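Local structure of decapping nuclease RAI1 (Candida albicans, 5BUD) at residues 248-253 with 283-288; 57-62 with 172-177; 227-232 with 242-247. The protein removes NAD caps and hydrolyses other capped or triphosphate 5' ends of RNA with the aid of divalent metal ions, and stabilises and stimulates the exoribonuclease RAT1. All coordinates share one frame; numbering follows the deposited sequence.

Contact 1: 248-253 with 283-288; sequences TSRIIE and GFRDNN. With nucleotides of chain C.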
loop_
_atom_site.group_PDB
_atom_site.type_symbol
_atom_site.label_atom_id
_atom_site.label_comp_id
_atom_site.label_asym_id
_atom_site.label_seq_id
_atom_site.Cartn_x
_atom_site.Cartn_y
_atom_site.Cartn_z
ATOM N N THR A 248 -9.427 -0.300 -10.588
ATOM C CA THR A 248 -10.080 -0.098 -11.871
ATOM C C THR A 248 -9.052 -0.182 -12.984
ATOM O O THR A 248 -7.876 0.091 -12.781
ATOM C CB THR A 248 -10.853 1.233 -11.982
ATOM O OG1 THR A 248 -9.950 2.348 -11.858
ATOM C CG2 THR A 248 -11.928 1.328 -10.921
ATOM N N SER A 249 -9.507 -0.612 -14.161
ATOM C CA SER A 249 -8.690 -0.607 -15.357
ATOM C C SER A 249 -9.548 -0.425 -16.594
ATOM O O SER A 249 -10.742 -0.660 -16.558
ATOM C CB SER A 249 -7.934 -1.917 -15.512
ATOM O OG SER A 249 -6.743 -1.643 -16.208
ATOM N N ARG A 250 -8.928 -0.005 -17.689
ATOM C CA ARG A 250 -9.638 0.026 -18.962
ATOM C C ARG A 250 -9.889 -1.405 -19.431
ATOM O O ARG A 250 -9.064 -2.274 -19.225
ATOM C CB ARG A 250 -8.855 0.784 -20.029
ATOM C CG ARG A 250 -9.703 1.083 -21.253
ATOM C CD ARG A 250 -8.878 1.420 -22.484
ATOM N NE ARG A 250 -9.652 1.215 -23.710
ATOM C CZ ARG A 250 -9.179 1.417 -24.937
ATOM N NH1 ARG A 250 -7.940 1.860 -25.123
ATOM N NH2 ARG A 250 -9.959 1.203 -25.989
ATOM N N ILE A 251 -11.037 -1.646 -20.042
ATOM C CA ILE A 251 -11.275 -2.918 -20.759
ATOM C C ILE A 251 -10.094 -3.165 -21.727
ATOM O O ILE A 251 -9.426 -2.230 -22.172
ATOM C CB ILE A 251 -12.665 -2.972 -21.490
ATOM C CG1 ILE A 251 -13.035 -1.664 -22.192
ATOM C CG2 ILE A 251 -13.788 -3.228 -20.517
ATOM C CD1 ILE A 251 -12.033 -1.193 -23.224
ATOM N N ILE A 252 -9.788 -4.430 -21.984
ATOM C CA ILE A 252 -8.563 -4.798 -22.713
ATOM C C ILE A 252 -8.871 -5.115 -24.185
ATOM O O ILE A 252 -9.780 -5.887 -24.467
ATOM C CB ILE A 252 -7.868 -5.978 -22.010
ATOM C CG1 ILE A 252 -7.426 -5.553 -20.599
ATOM C CG2 ILE A 252 -6.654 -6.436 -22.813
ATOM C CD1 ILE A 252 -7.425 -6.676 -19.593
ATOM N N GLU A 253 -8.102 -4.523 -25.104
ATOM C CA GLU A 253 -8.419 -4.553 -26.550
ATOM C C GLU A 253 -7.314 -5.072 -27.474
ATOM O O GLU A 253 -7.609 -5.479 -28.590
ATOM C CB GLU A 253 -8.825 -3.167 -27.045
ATOM C CG GLU A 253 -9.923 -2.523 -26.216
ATOM C CD GLU A 253 -10.789 -1.566 -27.011
ATOM O OE1 GLU A 253 -10.222 -0.698 -27.709
ATOM O OE2 GLU A 253 -12.029 -1.666 -26.919
ATOM N N GLY A 283 -12.714 -3.290 -11.424
ATOM C CA GLY A 283 -13.782 -2.683 -12.216
ATOM C C GLY A 283 -13.197 -2.269 -13.559
ATOM O O GLY A 283 -12.341 -1.388 -13.599
ATOM N N PHE A 284 -13.621 -2.948 -14.631
ATOM C CA PHE A 284 -13.202 -2.627 -15.997
ATOM C C PHE A 284 -14.151 -1.601 -16.617
ATOM O O PHE A 284 -15.367 -1.798 -16.633
ATOM C CB PHE A 284 -13.138 -3.910 -16.850
ATOM C CG PHE A 284 -12.003 -4.811 -16.471
ATOM C CD1 PHE A 284 -10.708 -4.465 -16.787
ATOM C CD2 PHE A 284 -12.224 -5.959 -15.741
ATOM C CE1 PHE A 284 -9.647 -5.262 -16.415
ATOM C CE2 PHE A 284 -11.180 -6.764 -15.366
ATOM C CZ PHE A 284 -9.889 -6.416 -15.691
ATOM N N ARG A 285 -13.590 -0.510 -17.125
ATOM C CA ARG A 285 -14.397 0.587 -17.655
ATOM C C ARG A 285 -13.979 0.918 -19.091
ATOM O O ARG A 285 -12.865 0.600 -19.520
ATOM C CB ARG A 285 -14.320 1.824 -16.722
ATOM C CG ARG A 285 -12.916 2.249 -16.294
ATOM C CD ARG A 285 -12.307 3.149 -17.337
ATOM N NE ARG A 285 -10.888 3.421 -17.157
ATOM C CZ ARG A 285 -10.083 3.834 -18.138
ATOM N NH1 ARG A 285 -10.561 3.996 -19.350
ATOM N NH2 ARG A 285 -8.796 4.073 -17.915
ATOM N N ASP A 286 -14.873 1.543 -19.842
ATOM C CA ASP A 286 -14.585 1.869 -21.249
ATOM C C ASP A 286 -13.973 3.270 -21.399
ATOM O O ASP A 286 -13.732 3.936 -20.408
ATOM C CB ASP A 286 -15.846 1.678 -22.112
ATOM C CG ASP A 286 -16.916 2.720 -21.866
ATOM O OD1 ASP A 286 -16.658 3.754 -21.217
ATOM O OD2 ASP A 286 -18.042 2.491 -22.338
ATOM N N ASN A 287 -13.730 3.712 -22.641
ATOM C CA ASN A 287 -13.159 5.039 -22.890
ATOM C C ASN A 287 -13.934 6.205 -22.312
ATOM O O ASN A 287 -13.342 7.201 -21.937
ATOM C CB ASN A 287 -12.975 5.279 -24.383
ATOM C CG ASN A 287 -11.982 4.330 -25.002
ATOM O OD1 ASN A 287 -11.340 3.538 -24.305
ATOM N ND2 ASN A 287 -11.853 4.396 -26.317
ATOM N N ASN A 288 -15.251 6.070 -22.214
ATOM C CA ASN A 288 -16.090 7.099 -21.626
ATOM C C ASN A 288 -16.287 6.924 -20.124
ATOM O O ASN A 288 -17.169 7.568 -19.512
ATOM C CB ASN A 288 -17.420 7.165 -22.371
ATOM C CG ASN A 288 -17.219 7.455 -23.840
ATOM O OD1 ASN A 288 -16.355 8.264 -24.212
ATOM N ND2 ASN A 288 -17.969 6.777 -24.685
ATOM P P U C 4 -6.016 4.840 -20.934
ATOM O OP1 U C 4 -6.265 5.803 -22.039
ATOM O OP2 U C 4 -7.090 4.508 -19.980
ATOM O "O5'" U C 4 -5.472 3.493 -21.580
ATOM C "C5'" U C 4 -4.497 3.541 -22.634
ATOM C "C4'" U C 4 -4.875 2.544 -23.694
ATOM O "O4'" U C 4 -3.701 2.172 -24.462
ATOM C "C3'" U C 4 -5.333 1.226 -23.112
ATOM O "O3'" U C 4 -6.051 0.533 -24.118
ATOM C "C2'" U C 4 -3.996 0.627 -22.692
ATOM O "O2'" U C 4 -4.007 -0.747 -22.357
ATOM C "C1'" U C 4 -3.111 1.016 -23.886
ATOM N N1 U C 4 -1.719 1.337 -23.529
ATOM C C2 U C 4 -1.112 0.573 -22.548
ATOM O O2 U C 4 -1.678 -0.344 -21.978
ATOM N N3 U C 4 0.181 0.930 -22.256
ATOM C C4 U C 4 0.916 1.946 -22.827
ATOM O O4 U C 4 2.074 2.140 -22.452
ATOM C C5 U C 4 0.222 2.690 -23.833
ATOM C C6 U C 4 -1.041 2.369 -24.142
ATOM P P U C 2 -7.359 2.761 -9.032
ATOM O OP1 U C 2 -8.632 2.137 -9.495
ATOM O OP2 U C 2 -6.246 1.881 -8.606
ATOM O "O5'" U C 2 -6.740 3.709 -10.149
ATOM C "C5'" U C 2 -7.527 4.611 -10.945
ATOM C "C4'" U C 2 -6.634 5.534 -11.754
ATOM O "O4'" U C 2 -5.750 6.296 -10.887
ATOM C "C3'" U C 2 -5.681 4.890 -12.750
ATOM O "O3'" U C 2 -6.414 4.487 -13.899
ATOM C "C2'" U C 2 -4.713 6.039 -12.987
ATOM O "O2'" U C 2 -5.286 7.088 -13.748
ATOM C "C1'" U C 2 -4.534 6.562 -11.565
ATOM N N1 U C 2 -3.423 5.945 -10.820
ATOM C C2 U C 2 -2.150 6.444 -11.052
ATOM O O2 U C 2 -1.925 7.344 -11.844
ATOM N N3 U C 2 -1.152 5.830 -10.337
ATOM C C4 U C 2 -1.288 4.799 -9.428
ATOM O O4 U C 2 -0.293 4.368 -8.849
ATOM C C5 U C 2 -2.634 4.349 -9.235
ATOM C C6 U C 2 -3.631 4.929 -9.915
HETATM O O HOH W 1 -9.332 2.904 -14.785
#
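Thr248 to Arg250 run parallel to Gly283 to Arg285, their short axes 31° apart, in the strand-helix-strand unit of the PD-(D/E)XK nuclease core. Ser249 sits between two backbone bonds: its N donates to Gly283 O, and its O accepts from Arg285 N at 2.9 Å. Just past the strand, Ile251 N adds a bond to Arg285 O. Ser249 and Phe284 share a sheet face, where Ser249 CB rests 3.9 Å from Phe284 CE1, while Ser249 OG bonds to Lys264 of helix 255-275, the crossover helix. Ile251 CG2 meets Phe284 CB at 3.8 Å, and Ile252 CD1 approaches the same ring.

Arg285 shows how a strand end can serve RNA. Its bend at chi2 (85°) folds the chain back so that one guanidinium face lies against Arg250 CB, leaving NH2 to bond edge-on to OP2 of U4 of RNA chain C at 2.7 Å. One water joins Arg285 NE to Thr248 OG1, whose hydroxyl also donates to OP1 of U2 of that RNA at 2.7 Å. Arg250, extended from CG to NE, carries Asn287 OD1 over one guanidinium face without a hydrogen bond, and Arg250 NH2 forms a salt bridge with Glu253 OE1 at 2.6 Å.

Contact 2: 57-62 with 172-177; sequences IDLQGG and YKFETI. With MN (manganese (II) ion), chain G; nucleotides of chain C.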
loop_
_atom_site.group_PDB
_atom_site.type_symbol
_atom_site.label_atom_id
_atom_site.label_comp_id
_atom_site.label_asym_id
_atom_site.label_seq_id
_atom_site.Cartn_x
_atom_site.Cartn_y
_atom_site.Cartn_z
ATOM N N ILE A 57 -22.891 2.283 -15.017
ATOM C CA ILE A 57 -22.534 3.338 -14.063
ATOM C C ILE A 57 -21.468 4.274 -14.633
ATOM O O ILE A 57 -20.481 3.817 -15.192
ATOM C CB ILE A 57 -22.076 2.722 -12.732
ATOM C CG1 ILE A 57 -23.257 2.010 -12.066
ATOM C CG2 ILE A 57 -21.550 3.804 -11.807
ATOM C CD1 ILE A 57 -22.858 0.936 -11.071
ATOM N N ASP A 58 -21.682 5.584 -14.539
ATOM C CA ASP A 58 -20.685 6.527 -15.013
ATOM C C ASP A 58 -19.712 6.836 -13.886
ATOM O O ASP A 58 -20.088 7.467 -12.890
ATOM C CB ASP A 58 -21.288 7.837 -15.543
ATOM C CG ASP A 58 -20.282 8.624 -16.378
ATOM O OD1 ASP A 58 -19.084 8.538 -16.075
ATOM O OD2 ASP A 58 -20.660 9.299 -17.360
ATOM N N LEU A 59 -18.464 6.419 -14.056
ATOM C CA LEU A 59 -17.481 6.537 -12.971
ATOM C C LEU A 59 -16.863 7.938 -12.905
ATOM O O LEU A 59 -16.076 8.197 -12.027
ATOM C CB LEU A 59 -16.391 5.454 -13.095
ATOM C CG LEU A 59 -16.879 4.035 -12.844
ATOM C CD1 LEU A 59 -15.785 3.001 -13.100
ATOM C CD2 LEU A 59 -17.442 3.842 -11.443
ATOM N N GLN A 60 -17.167 8.817 -13.859
ATOM C CA GLN A 60 -16.830 10.243 -13.697
ATOM C C GLN A 60 -17.985 11.066 -13.138
ATOM O O GLN A 60 -17.837 12.269 -12.918
ATOM C CB GLN A 60 -16.270 10.861 -14.978
ATOM C CG GLN A 60 -17.188 10.833 -16.183
ATOM C CD GLN A 60 -16.514 11.401 -17.408
ATOM O OE1 GLN A 60 -15.930 12.469 -17.363
ATOM N NE2 GLN A 60 -16.575 10.668 -18.512
ATOM N N GLY A 61 -19.124 10.419 -12.883
ATOM C CA GLY A 61 -20.254 11.092 -12.247
ATOM C C GLY A 61 -19.825 11.752 -10.951
ATOM O O GLY A 61 -19.288 11.084 -10.055
ATOM N N GLY A 62 -20.034 13.068 -10.852
ATOM C CA GLY A 62 -19.741 13.788 -9.611
ATOM C C GLY A 62 -18.309 14.283 -9.478
ATOM O O GLY A 62 -17.932 14.781 -8.423
ATOM N N TYR A 172 -11.589 6.214 -6.974
ATOM C CA TYR A 172 -12.346 6.515 -5.746
ATOM C C TYR A 172 -13.843 6.411 -5.953
ATOM O O TYR A 172 -14.563 5.970 -5.076
ATOM C CB TYR A 172 -11.996 7.938 -5.276
ATOM C CG TYR A 172 -10.551 8.107 -4.900
ATOM C CD1 TYR A 172 -9.978 7.354 -3.863
ATOM C CD2 TYR A 172 -9.758 9.009 -5.567
ATOM C CE1 TYR A 172 -8.646 7.507 -3.528
ATOM C CE2 TYR A 172 -8.436 9.183 -5.234
ATOM C CZ TYR A 172 -7.883 8.431 -4.216
ATOM O OH TYR A 172 -6.566 8.656 -3.918
ATOM N N LYS A 173 -14.328 6.773 -7.131
ATOM C CA LYS A 173 -15.765 6.646 -7.417
ATOM C C LYS A 173 -16.187 5.183 -7.397
ATOM O O LYS A 173 -17.257 4.817 -6.888
ATOM C CB LYS A 173 -16.088 7.272 -8.786
ATOM C CG LYS A 173 -17.557 7.180 -9.207
ATOM C CD LYS A 173 -18.505 8.057 -8.396
ATOM C CE LYS A 173 -19.872 8.106 -9.079
ATOM N NZ LYS A 173 -20.878 8.824 -8.245
ATOM N N PHE A 174 -15.326 4.319 -7.934
ATOM C CA PHE A 174 -15.609 2.903 -7.941
ATOM C C PHE A 174 -15.738 2.371 -6.520
ATOM O O PHE A 174 -16.666 1.603 -6.229
ATOM C CB PHE A 174 -14.520 2.139 -8.736
ATOM C CG PHE A 174 -14.747 0.667 -8.797
ATOM C CD1 PHE A 174 -15.861 0.146 -9.446
ATOM C CD2 PHE A 174 -13.842 -0.212 -8.224
ATOM C CE1 PHE A 174 -16.075 -1.231 -9.501
ATOM C CE2 PHE A 174 -14.039 -1.599 -8.286
ATOM C CZ PHE A 174 -15.171 -2.103 -8.908
ATOM N N GLU A 175 -14.826 2.788 -5.635
ATOM C CA GLU A 175 -14.902 2.402 -4.252
ATOM C C GLU A 175 -16.224 2.848 -3.637
ATOM O O GLU A 175 -16.824 2.120 -2.857
ATOM C CB GLU A 175 -13.770 3.012 -3.417
ATOM C CG GLU A 175 -12.367 2.531 -3.724
ATOM C CD GLU A 175 -11.322 3.315 -2.919
ATOM O OE1 GLU A 175 -11.734 4.082 -2.034
ATOM O OE2 GLU A 175 -10.118 3.215 -3.176
ATOM N N THR A 176 -16.649 4.047 -3.999
ATOM C CA THR A 176 -17.879 4.624 -3.467
ATOM C C THR A 176 -19.108 3.853 -3.943
ATOM O O THR A 176 -19.955 3.548 -3.139
ATOM C CB THR A 176 -17.972 6.123 -3.845
ATOM O OG1 THR A 176 -16.816 6.799 -3.327
ATOM C CG2 THR A 176 -19.221 6.752 -3.279
ATOM N N ILE A 177 -19.183 3.514 -5.231
ATOM C CA ILE A 177 -20.379 2.835 -5.762
ATOM C C ILE A 177 -20.389 1.313 -5.554
ATOM O O ILE A 177 -21.444 0.697 -5.653
ATOM C CB ILE A 177 -20.714 3.268 -7.208
ATOM C CG1 ILE A 177 -19.611 2.917 -8.223
ATOM C CG2 ILE A 177 -20.923 4.769 -7.235
ATOM C CD1 ILE A 177 -19.623 1.489 -8.710
HETATM MN MN MN G . -10.597 4.750 -0.263
ATOM O OP3 U C 1 -4.067 1.652 -4.134
ATOM P P U C 1 -5.535 1.772 -4.351
ATOM O OP1 U C 1 -6.010 0.928 -5.490
ATOM O OP2 U C 1 -6.305 1.649 -3.064
ATOM O "O5'" U C 1 -5.674 3.301 -4.808
ATOM C "C5'" U C 1 -6.940 3.963 -4.667
ATOM C "C4'" U C 1 -7.168 4.971 -5.772
ATOM O "O4'" U C 1 -6.410 6.175 -5.496
ATOM C "C3'" U C 1 -6.748 4.587 -7.187
ATOM O "O3'" U C 1 -7.726 3.750 -7.797
ATOM C "C2'" U C 1 -6.687 5.964 -7.838
ATOM O "O2'" U C 1 -7.960 6.522 -8.072
ATOM C "C1'" U C 1 -6.056 6.795 -6.717
ATOM N N1 U C 1 -4.591 6.886 -6.798
ATOM C C2 U C 1 -4.077 7.817 -7.677
ATOM O O2 U C 1 -4.780 8.546 -8.346
ATOM N N3 U C 1 -2.708 7.882 -7.714
ATOM C C4 U C 1 -1.816 7.116 -6.993
ATOM O O4 U C 1 -0.608 7.294 -7.144
ATOM C C5 U C 1 -2.424 6.162 -6.117
ATOM C C6 U C 1 -3.758 6.076 -6.056
HETATM O O HOH W 2 -12.545 4.757 1.124
HETATM O O HOH W 3 -9.098 5.747 1.332
HETATM O O HOH W 4 -10.114 2.554 0.571
HETATM O O HOH W 5 -11.485 6.703 -1.007
#
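Leu59 and Lys173 meet where a type I beta turn, Asp58 to Gly61, docks on helix 158-178, the helix that brings Glu175 of the PD-(D/E)XK nuclease site to its metal. The example illustrates a helix with two working sides: one packs against a loop, the other handles metal and RNA.

On the loop side, Leu59 CD2 touches Ile177 CG1 and Lys173 CG, each at 4.0 Å, and lies near the plane of the Phe174 ring at its edge. Ile57 and Ile177 reach toward each other, their CD1 atoms meeting tip to tip. Lys173 has CG anti to the backbone N (chi1 179°) and a bend at chi2, which lays its aliphatic chain along the turn: CG comes within 3.3 Å of Leu59 O and CE within 3.2 Å of Gly61 O. Leu59 O is buried here without a polar partner, whereas Gly61 O receives a bond from Tyr169 OH, and Lys173 NZ donates to Asn196 O. The turn itself is braced by an Asx turn, Asp58 OD1 accepting from Gln60 N at 2.9 Å, and by the bond from Gly61 N to Asp58 O.

On the RNA side, one face of the Tyr172 ring carries C4' of U1 of RNA chain C, while Tyr172 OH bonds to Asn202 ND2. Three residues further on, Glu175 reaches out with its chain extended beyond CG, and Glu175 OE1 binds a manganese ion at 2.2 Å that also holds four waters.

Contact 3: 227-232 with 242-247; sequences CCWDYL and HYVELK. With MN (manganese (II) ion), chain E; nucleotides of chain C.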
loop_
_atom_site.group_PDB
_atom_site.type_symbol
_atom_site.label_atom_id
_atom_site.label_comp_id
_atom_site.label_asym_id
_atom_site.label_seq_id
_atom_site.Cartn_x
_atom_site.Cartn_y
_atom_site.Cartn_z
ATOM N N CYS A 227 -12.035 -2.552 1.538
ATOM C CA CYS A 227 -13.311 -3.006 2.089
ATOM C C CYS A 227 -13.236 -4.426 2.566
ATOM O O CYS A 227 -12.192 -5.085 2.450
ATOM C CB CYS A 227 -14.471 -2.816 1.084
ATOM S SG CYS A 227 -14.375 -3.802 -0.445
ATOM N N CYS A 228 -14.355 -4.871 3.142
ATOM C CA CYS A 228 -14.527 -6.198 3.654
ATOM C C CYS A 228 -15.539 -6.942 2.742
ATOM O O CYS A 228 -16.522 -6.375 2.283
ATOM C CB CYS A 228 -15.027 -6.121 5.081
ATOM S SG CYS A 228 -15.308 -7.718 5.864
ATOM N N TRP A 229 -15.291 -8.213 2.494
ATOM C CA TRP A 229 -16.045 -8.983 1.471
ATOM C C TRP A 229 -17.490 -9.290 1.865
ATOM O O TRP A 229 -18.431 -9.093 1.071
ATOM C CB TRP A 229 -15.286 -10.282 1.167
ATOM C CG TRP A 229 -15.991 -11.317 0.324
ATOM C CD1 TRP A 229 -16.307 -12.604 0.694
ATOM C CD2 TRP A 229 -16.369 -11.191 -1.034
ATOM N NE1 TRP A 229 -16.908 -13.267 -0.346
ATOM C CE2 TRP A 229 -16.947 -12.431 -1.428
ATOM C CE3 TRP A 229 -16.298 -10.159 -1.961
ATOM C CZ2 TRP A 229 -17.468 -12.639 -2.694
ATOM C CZ3 TRP A 229 -16.789 -10.388 -3.233
ATOM C CH2 TRP A 229 -17.372 -11.621 -3.583
ATOM N N ASP A 230 -17.648 -9.761 3.085
ATOM C CA ASP A 230 -18.931 -10.276 3.594
ATOM C C ASP A 230 -19.170 -9.809 5.047
ATOM O O ASP A 230 -20.151 -9.121 5.333
ATOM C CB ASP A 230 -18.910 -11.801 3.522
ATOM C CG ASP A 230 -17.549 -12.378 3.853
ATOM O OD1 ASP A 230 -16.658 -11.582 4.301
ATOM O OD2 ASP A 230 -17.360 -13.610 3.674
ATOM N N TYR A 231 -18.269 -10.182 5.947
ATOM C CA TYR A 231 -18.349 -9.787 7.363
ATOM C C TYR A 231 -16.945 -9.784 7.922
ATOM O O TYR A 231 -16.048 -10.472 7.385
ATOM C CB TYR A 231 -19.224 -10.775 8.170
ATOM C CG TYR A 231 -18.743 -12.190 8.021
ATOM C CD1 TYR A 231 -17.803 -12.722 8.890
ATOM C CD2 TYR A 231 -19.215 -12.982 7.006
ATOM C CE1 TYR A 231 -17.339 -14.000 8.730
ATOM C CE2 TYR A 231 -18.784 -14.266 6.859
ATOM C CZ TYR A 231 -17.835 -14.760 7.708
ATOM O OH TYR A 231 -17.385 -16.038 7.512
ATOM N N LEU A 232 -16.751 -9.025 9.005
ATOM C CA LEU A 232 -15.489 -9.010 9.733
ATOM C C LEU A 232 -15.562 -10.009 10.869
ATOM O O LEU A 232 -16.329 -9.812 11.789
ATOM C CB LEU A 232 -15.212 -7.618 10.288
ATOM C CG LEU A 232 -13.859 -7.392 10.959
ATOM C CD1 LEU A 232 -12.737 -7.398 9.916
ATOM C CD2 LEU A 232 -13.851 -6.085 11.729
ATOM N N HIS A 242 -10.855 -11.735 5.192
ATOM C CA HIS A 242 -12.073 -11.146 4.664
ATOM C C HIS A 242 -11.921 -9.784 3.982
ATOM O O HIS A 242 -12.907 -9.215 3.514
ATOM C CB HIS A 242 -13.125 -11.104 5.787
ATOM C CG HIS A 242 -13.640 -12.456 6.133
ATOM N ND1 HIS A 242 -14.829 -12.938 5.642
ATOM C CD2 HIS A 242 -13.079 -13.468 6.825
ATOM C CE1 HIS A 242 -14.986 -14.190 6.037
ATOM N NE2 HIS A 242 -13.942 -14.527 6.768
ATOM N N TYR A 243 -10.694 -9.279 3.902
ATOM C CA TYR A 243 -10.441 -7.988 3.268
ATOM C C TYR A 243 -10.344 -8.098 1.743
ATOM O O TYR A 243 -10.014 -9.158 1.210
ATOM C CB TYR A 243 -9.159 -7.356 3.825
ATOM C CG TYR A 243 -9.209 -6.924 5.285
ATOM C CD1 TYR A 243 -10.386 -6.559 5.898
ATOM C CD2 TYR A 243 -8.042 -6.822 6.021
ATOM C CE1 TYR A 243 -10.403 -6.137 7.235
ATOM C CE2 TYR A 243 -8.048 -6.404 7.336
ATOM C CZ TYR A 243 -9.239 -6.072 7.944
ATOM O OH TYR A 243 -9.230 -5.655 9.262
ATOM N N VAL A 244 -10.653 -6.989 1.075
ATOM C CA VAL A 244 -10.680 -6.884 -0.373
ATOM C C VAL A 244 -9.975 -5.608 -0.792
ATOM O O VAL A 244 -10.109 -4.518 -0.126
ATOM C CB VAL A 244 -12.127 -6.822 -0.904
ATOM C CG1 VAL A 244 -12.149 -6.748 -2.409
ATOM C CG2 VAL A 244 -12.946 -8.002 -0.406
ATOM N N GLU A 245 -9.241 -5.728 -1.895
ATOM C CA GLU A 245 -8.641 -4.608 -2.603
ATOM C C GLU A 245 -9.387 -4.336 -3.882
ATOM O O GLU A 245 -9.641 -5.262 -4.690
ATOM C CB GLU A 245 -7.170 -4.913 -2.913
ATOM C CG GLU A 245 -6.405 -3.858 -3.692
ATOM C CD GLU A 245 -6.283 -2.507 -3.006
ATOM O OE1 GLU A 245 -6.314 -1.504 -3.764
ATOM O OE2 GLU A 245 -6.124 -2.443 -1.746
ATOM N N LEU A 246 -9.724 -3.066 -4.082
ATOM C CA LEU A 246 -10.408 -2.623 -5.284
ATOM C C LEU A 246 -9.442 -1.962 -6.244
ATOM O O LEU A 246 -8.511 -1.272 -5.835
ATOM C CB LEU A 246 -11.577 -1.660 -4.936
ATOM C CG LEU A 246 -12.592 -2.281 -3.976
ATOM C CD1 LEU A 246 -13.714 -1.299 -3.685
ATOM C CD2 LEU A 246 -13.231 -3.560 -4.531
ATOM N N LYS A 247 -9.655 -2.189 -7.529
ATOM C CA LYS A 247 -8.884 -1.519 -8.590
ATOM C C LYS A 247 -9.817 -1.231 -9.734
ATOM O O LYS A 247 -10.863 -1.874 -9.870
ATOM C CB LYS A 247 -7.750 -2.441 -9.115
ATOM C CG LYS A 247 -6.745 -2.907 -8.076
ATOM C CD LYS A 247 -5.812 -1.788 -7.697
ATOM C CE LYS A 247 -4.754 -2.255 -6.729
ATOM N NZ LYS A 247 -4.196 -1.049 -6.062
HETATM MN MN MN E . -7.776 0.004 -4.161
ATOM O OP3 U C 1 -4.067 1.652 -4.134
ATOM P P U C 1 -5.535 1.772 -4.351
ATOM O OP1 U C 1 -6.010 0.928 -5.490
ATOM O OP2 U C 1 -6.305 1.649 -3.064
ATOM O "O5'" U C 1 -5.674 3.301 -4.808
ATOM C "C5'" U C 1 -6.940 3.963 -4.667
ATOM C "C4'" U C 1 -7.168 4.971 -5.772
ATOM O "O4'" U C 1 -6.410 6.175 -5.496
ATOM C "C3'" U C 1 -6.748 4.587 -7.187
ATOM O "O3'" U C 1 -7.726 3.750 -7.797
ATOM C "C2'" U C 1 -6.687 5.964 -7.838
ATOM O "O2'" U C 1 -7.960 6.522 -8.072
ATOM C "C1'" U C 1 -6.056 6.795 -6.717
ATOM N N1 U C 1 -4.591 6.886 -6.798
ATOM C C2 U C 1 -4.077 7.817 -7.677
ATOM O O2 U C 1 -4.780 8.546 -8.346
ATOM N N3 U C 1 -2.708 7.882 -7.714
ATOM C C4 U C 1 -1.816 7.116 -6.993
ATOM O O4 U C 1 -0.608 7.294 -7.144
ATOM C C5 U C 1 -2.424 6.162 -6.117
ATOM C C6 U C 1 -3.758 6.076 -6.056
ATOM P P U C 2 -7.359 2.761 -9.032
ATOM O OP1 U C 2 -8.632 2.137 -9.495
ATOM O OP2 U C 2 -6.246 1.881 -8.606
ATOM O "O5'" U C 2 -6.740 3.709 -10.149
ATOM C "C5'" U C 2 -7.527 4.611 -10.945
ATOM C "C4'" U C 2 -6.634 5.534 -11.754
ATOM O "O4'" U C 2 -5.750 6.296 -10.887
ATOM C "C3'" U C 2 -5.681 4.890 -12.750
ATOM O "O3'" U C 2 -6.414 4.487 -13.899
ATOM C "C2'" U C 2 -4.713 6.039 -12.987
ATOM O "O2'" U C 2 -5.286 7.088 -13.748
ATOM C "C1'" U C 2 -4.534 6.562 -11.565
ATOM N N1 U C 2 -3.423 5.945 -10.820
ATOM C C2 U C 2 -2.150 6.444 -11.052
ATOM O O2 U C 2 -1.925 7.344 -11.844
ATOM N N3 U C 2 -1.152 5.830 -10.337
ATOM C C4 U C 2 -1.288 4.799 -9.428
ATOM O O4 U C 2 -0.293 4.368 -8.849
ATOM C C5 U C 2 -2.634 4.349 -9.235
ATOM C C6 U C 2 -3.631 4.929 -9.915
HETATM O O HOH W 6 -9.372 1.317 -4.763
#
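Cys227 and Val244 pair where strand 217-228 meets strand 243-250, which carries the nuclease centre. Manganese is bound by Glu245 OE1 at 2.1 Å, Leu246 O, OP1 and OP2 of U1 of RNA chain C, a water, and Asp226 OD2. Glu245 is bent at chi2 (62°), bringing OE1 to the metal and within 3.2 Å of Lys247 NZ in a salt bridge. Lys247 NZ, also bonded to Gln271 OE1, donates to U1 OP1 at 2.7 Å.

Behind this shell the strands are antiparallel, Val244 N giving to Cys227 O at 2.8 Å and Cys227 N to Val244 O. Further along, Trp229 N donates to His242 O at 2.8 Å. Cys227 SG packs on Val244 CB and Leu246 CD1, whereas Trp229 CB rests on Val244 CG2.

At the loop end, His242 ND1 donates to the syn side of Asp230 OD1 over 2.6 Å, almost straight (173°) and in the imidazole plane. Tyr231 N grips the same OD1 from above the carboxylate plane, and the Tyr231 ring turns a face to His242, the planes 43° apart.

Metal and lysine thus share U1 OP1, which would be expected to draw electron density from the phosphate and is consistent with holding the 5' phosphate that decapping leaves.

How the contacts relate
Followed from the N terminus, the three contacts come in series, with none nested in or crossing another. Contact 2 closes first, bringing the loop after helix 50-54 back to helix 158-178 across more than a hundred residues. Contact 3 then closes a short connection between strands 217-228 and 243-250, and contact 1 closes the crossover through helix 255-275 from the far end of that same strand 243-250 to strand 279-285. The helix of contact 2 packs on the sheet at both: Phe174 CB touches Thr248 CG2, and Leu246 CD1 lies against Glu175 CA. Together they join a loop, a helix and three neighbouring strands beside the manganese ions and the RNA.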